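Local coordinates for DNA repair and recombination protein radB (Thermococcus kodakarensis, PDB 2CVH) that probably takes part in DNA repair and homologous recombination, as a RecA-like protein that binds DNA and has very weak ATPase activity but does not promote strand exchange, at residues A[17-25]-A[135-143]. Numbering follows the deposited sequence.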
# COMPACT_ATOMS: atom_id res chain seq x y z
N PHE A 17 1.45 0.38 -10.26
CA PHE A 17 2.47 -0.08 -9.35
C PHE A 17 3.44 -1.01 -10.07
O PHE A 17 3.04 -1.75 -10.97
CB PHE A 17 1.81 -0.74 -8.16
CG PHE A 17 1.08 0.21 -7.26
CD1 PHE A 17 1.71 0.79 -6.17
CD2 PHE A 17 -0.28 0.49 -7.48
CE1 PHE A 17 1.01 1.61 -5.30
CE2 PHE A 17 -1.00 1.31 -6.60
CZ PHE A 17 -0.34 1.88 -5.50
N ALA A 18 4.71 -0.91 -9.69
CA ALA A 18 5.80 -1.68 -10.29
C ALA A 18 6.00 -3.07 -9.70
O ALA A 18 6.06 -3.23 -8.48
CB ALA A 18 7.08 -0.92 -10.17
N PRO A 19 6.11 -4.08 -10.57
CA PRO A 19 6.30 -5.45 -10.10
C PRO A 19 7.72 -5.65 -9.61
O PRO A 19 8.65 -5.04 -10.12
CB PRO A 19 6.01 -6.28 -11.35
CG PRO A 19 6.43 -5.40 -12.46
CD PRO A 19 5.93 -4.05 -12.04
N GLY A 20 7.88 -6.48 -8.58
CA GLY A 20 9.20 -6.77 -8.08
C GLY A 20 9.82 -5.71 -7.22
O GLY A 20 11.03 -5.75 -7.00
N VAL A 21 9.03 -4.74 -6.77
CA VAL A 21 9.54 -3.68 -5.90
C VAL A 21 8.52 -3.35 -4.82
O VAL A 21 7.35 -3.76 -4.92
CB VAL A 21 9.93 -2.37 -6.67
CG1 VAL A 21 11.00 -2.67 -7.74
CG2 VAL A 21 8.73 -1.74 -7.30
N LEU A 22 9.00 -2.73 -3.74
CA LEU A 22 8.12 -2.33 -2.67
C LEU A 22 7.81 -0.85 -2.87
O LEU A 22 8.72 -0.03 -3.01
CB LEU A 22 8.77 -2.50 -1.30
CG LEU A 22 9.21 -3.87 -0.78
CD1 LEU A 22 9.13 -3.84 0.73
CD2 LEU A 22 8.36 -4.99 -1.30
N THR A 23 6.53 -0.55 -3.03
CA THR A 23 6.09 0.83 -3.16
C THR A 23 5.43 1.16 -1.83
O THR A 23 4.58 0.41 -1.35
CB THR A 23 5.06 1.02 -4.28
OG1 THR A 23 5.63 0.66 -5.55
CG2 THR A 23 4.60 2.50 -4.34
N GLN A 24 5.94 2.17 -1.14
CA GLN A 24 5.31 2.60 0.11
C GLN A 24 4.25 3.62 -0.30
O GLN A 24 4.44 4.40 -1.24
CB GLN A 24 6.32 3.28 1.05
CG GLN A 24 5.65 4.00 2.21
CD GLN A 24 6.61 4.71 3.15
OE1 GLN A 24 6.38 4.75 4.36
NE2 GLN A 24 7.66 5.27 2.62
N VAL A 25 3.08 3.54 0.32
CA VAL A 25 2.02 4.50 0.05
C VAL A 25 1.68 4.92 1.45
O VAL A 25 1.27 4.11 2.24
CB VAL A 25 0.78 3.91 -0.64
CG1 VAL A 25 -0.28 5.01 -0.83
CG2 VAL A 25 1.14 3.37 -2.01
N LEU A 135 10.57 -6.42 5.60
CA LEU A 135 10.73 -5.74 4.33
C LEU A 135 11.52 -6.62 3.38
O LEU A 135 11.13 -6.80 2.22
CB LEU A 135 11.39 -4.37 4.53
CG LEU A 135 10.50 -3.32 5.21
CD1 LEU A 135 11.27 -2.03 5.42
CD2 LEU A 135 9.23 -3.04 4.38
N GLN A 136 12.58 -7.25 3.88
CA GLN A 136 13.38 -8.13 3.04
C GLN A 136 12.56 -9.33 2.56
O GLN A 136 12.68 -9.72 1.40
CB GLN A 136 14.65 -8.59 3.76
CG GLN A 136 15.81 -7.63 3.56
CD GLN A 136 15.96 -7.19 2.10
OE1 GLN A 136 15.84 -6.01 1.79
NE2 GLN A 136 16.20 -8.16 1.20
N VAL A 137 11.75 -9.91 3.44
CA VAL A 137 10.92 -11.04 3.04
C VAL A 137 9.94 -10.56 1.96
O VAL A 137 9.77 -11.22 0.93
CB VAL A 137 10.16 -11.66 4.24
CG1 VAL A 137 9.24 -12.80 3.77
CG2 VAL A 137 11.17 -12.20 5.24
N LEU A 138 9.38 -9.37 2.13
CA LEU A 138 8.44 -8.82 1.15
C LEU A 138 9.13 -8.57 -0.20
O LEU A 138 8.56 -8.86 -1.26
CB LEU A 138 7.77 -7.54 1.68
CG LEU A 138 6.80 -7.81 2.84
CD1 LEU A 138 6.38 -6.51 3.52
CD2 LEU A 138 5.59 -8.61 2.34
N LEU A 139 10.36 -8.04 -0.17
CA LEU A 139 11.09 -7.80 -1.43
C LEU A 139 11.37 -9.14 -2.11
O LEU A 139 11.23 -9.29 -3.32
CB LEU A 139 12.40 -7.03 -1.18
CG LEU A 139 13.22 -6.67 -2.44
CD1 LEU A 139 12.44 -5.80 -3.42
CD2 LEU A 139 14.48 -5.98 -2.02
N TRP A 140 11.72 -10.14 -1.30
CA TRP A 140 11.97 -11.50 -1.76
C TRP A 140 10.70 -12.03 -2.45
O TRP A 140 10.74 -12.53 -3.58
CB TRP A 140 12.29 -12.36 -0.53
CG TRP A 140 13.05 -13.63 -0.75
CD1 TRP A 140 13.57 -14.10 -1.92
CD2 TRP A 140 13.40 -14.59 0.27
NE1 TRP A 140 14.22 -15.30 -1.70
CE2 TRP A 140 14.13 -15.62 -0.36
CE3 TRP A 140 13.15 -14.67 1.65
CZ2 TRP A 140 14.63 -16.72 0.34
CZ3 TRP A 140 13.64 -15.77 2.35
CH2 TRP A 140 14.38 -16.78 1.69
N ILE A 141 9.56 -11.89 -1.77
CA ILE A 141 8.28 -12.34 -2.34
C ILE A 141 8.01 -11.60 -3.66
O ILE A 141 7.68 -12.24 -4.67
CB ILE A 141 7.06 -12.13 -1.36
CG1 ILE A 141 7.18 -13.08 -0.16
CG2 ILE A 141 5.73 -12.36 -2.08
CD1 ILE A 141 6.26 -12.72 1.00
N ALA A 142 8.20 -10.28 -3.65
CA ALA A 142 7.96 -9.47 -4.84
C ALA A 142 8.84 -9.90 -6.01
O ALA A 142 8.41 -9.95 -7.16
CB ALA A 142 8.17 -8.01 -4.52
N ARG A 143 10.08 -10.25 -5.71
CA ARG A 143 11.00 -10.66 -6.76
C ARG A 143 10.76 -12.07 -7.28
O ARG A 143 10.88 -12.32 -8.48
CB ARG A 143 12.43 -10.52 -6.28
CG ARG A 143 12.69 -9.14 -5.84
CD ARG A 143 13.58 -8.45 -6.78
NE ARG A 143 14.82 -8.17 -6.07
CZ ARG A 143 15.39 -6.98 -6.02
NH1 ARG A 143 14.82 -5.96 -6.66
NH2 ARG A 143 16.51 -6.83 -5.33
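Leu22 reaches from the start of its strand onto helix 128-145 and splits its two methyls along it. Leu22 CD1 meets Leu135 CD2 at 3.7 Å, while Leu22 CD2 lies over the helix backbone, 3.8 Å from Leu139 N, with Leu138 CB at 4.0 Å. Leu22 CG stands anti to its own carbonyl carbon (chi1 -61°), which sets the fork on the helix. Cut back to an alanine, this position would probably leave a gap over the helix backbone and the Leu135 methyl without its mate.

One helical turn further on, Gly20 sits where the backbones come together. Its CA makes a C-H...O contact of 3.4 Å with Ala142 O, and Ala142 CB lies 3.9 Å from Gly20 CA. Gly20 is the third residue of a type II turn, Ala18 to Val21, where its positive phi (77°) comes easily to a glycine; a CB there would lie close to Ala142 O. Beyond it, Leu139 CD1 packs 3.8 Å from Gly20 O and against one face of the Arg143 guanidinium, whose bent aliphatic chain passes the same carbonyl. No hydrogen bond joins the two segments; apolar packing dominates.

Val149 of the adjacent parallel strand 149-153 touches both Leu22 and Ala142, and Gly20 is hydrogen-bonded through its backbone to Ile147. Helix 128-145 thus packs on the central sheet of the RecA-like fold beside strand 22-26, while its Val137 and Ile141 side chains meet helix 90-101.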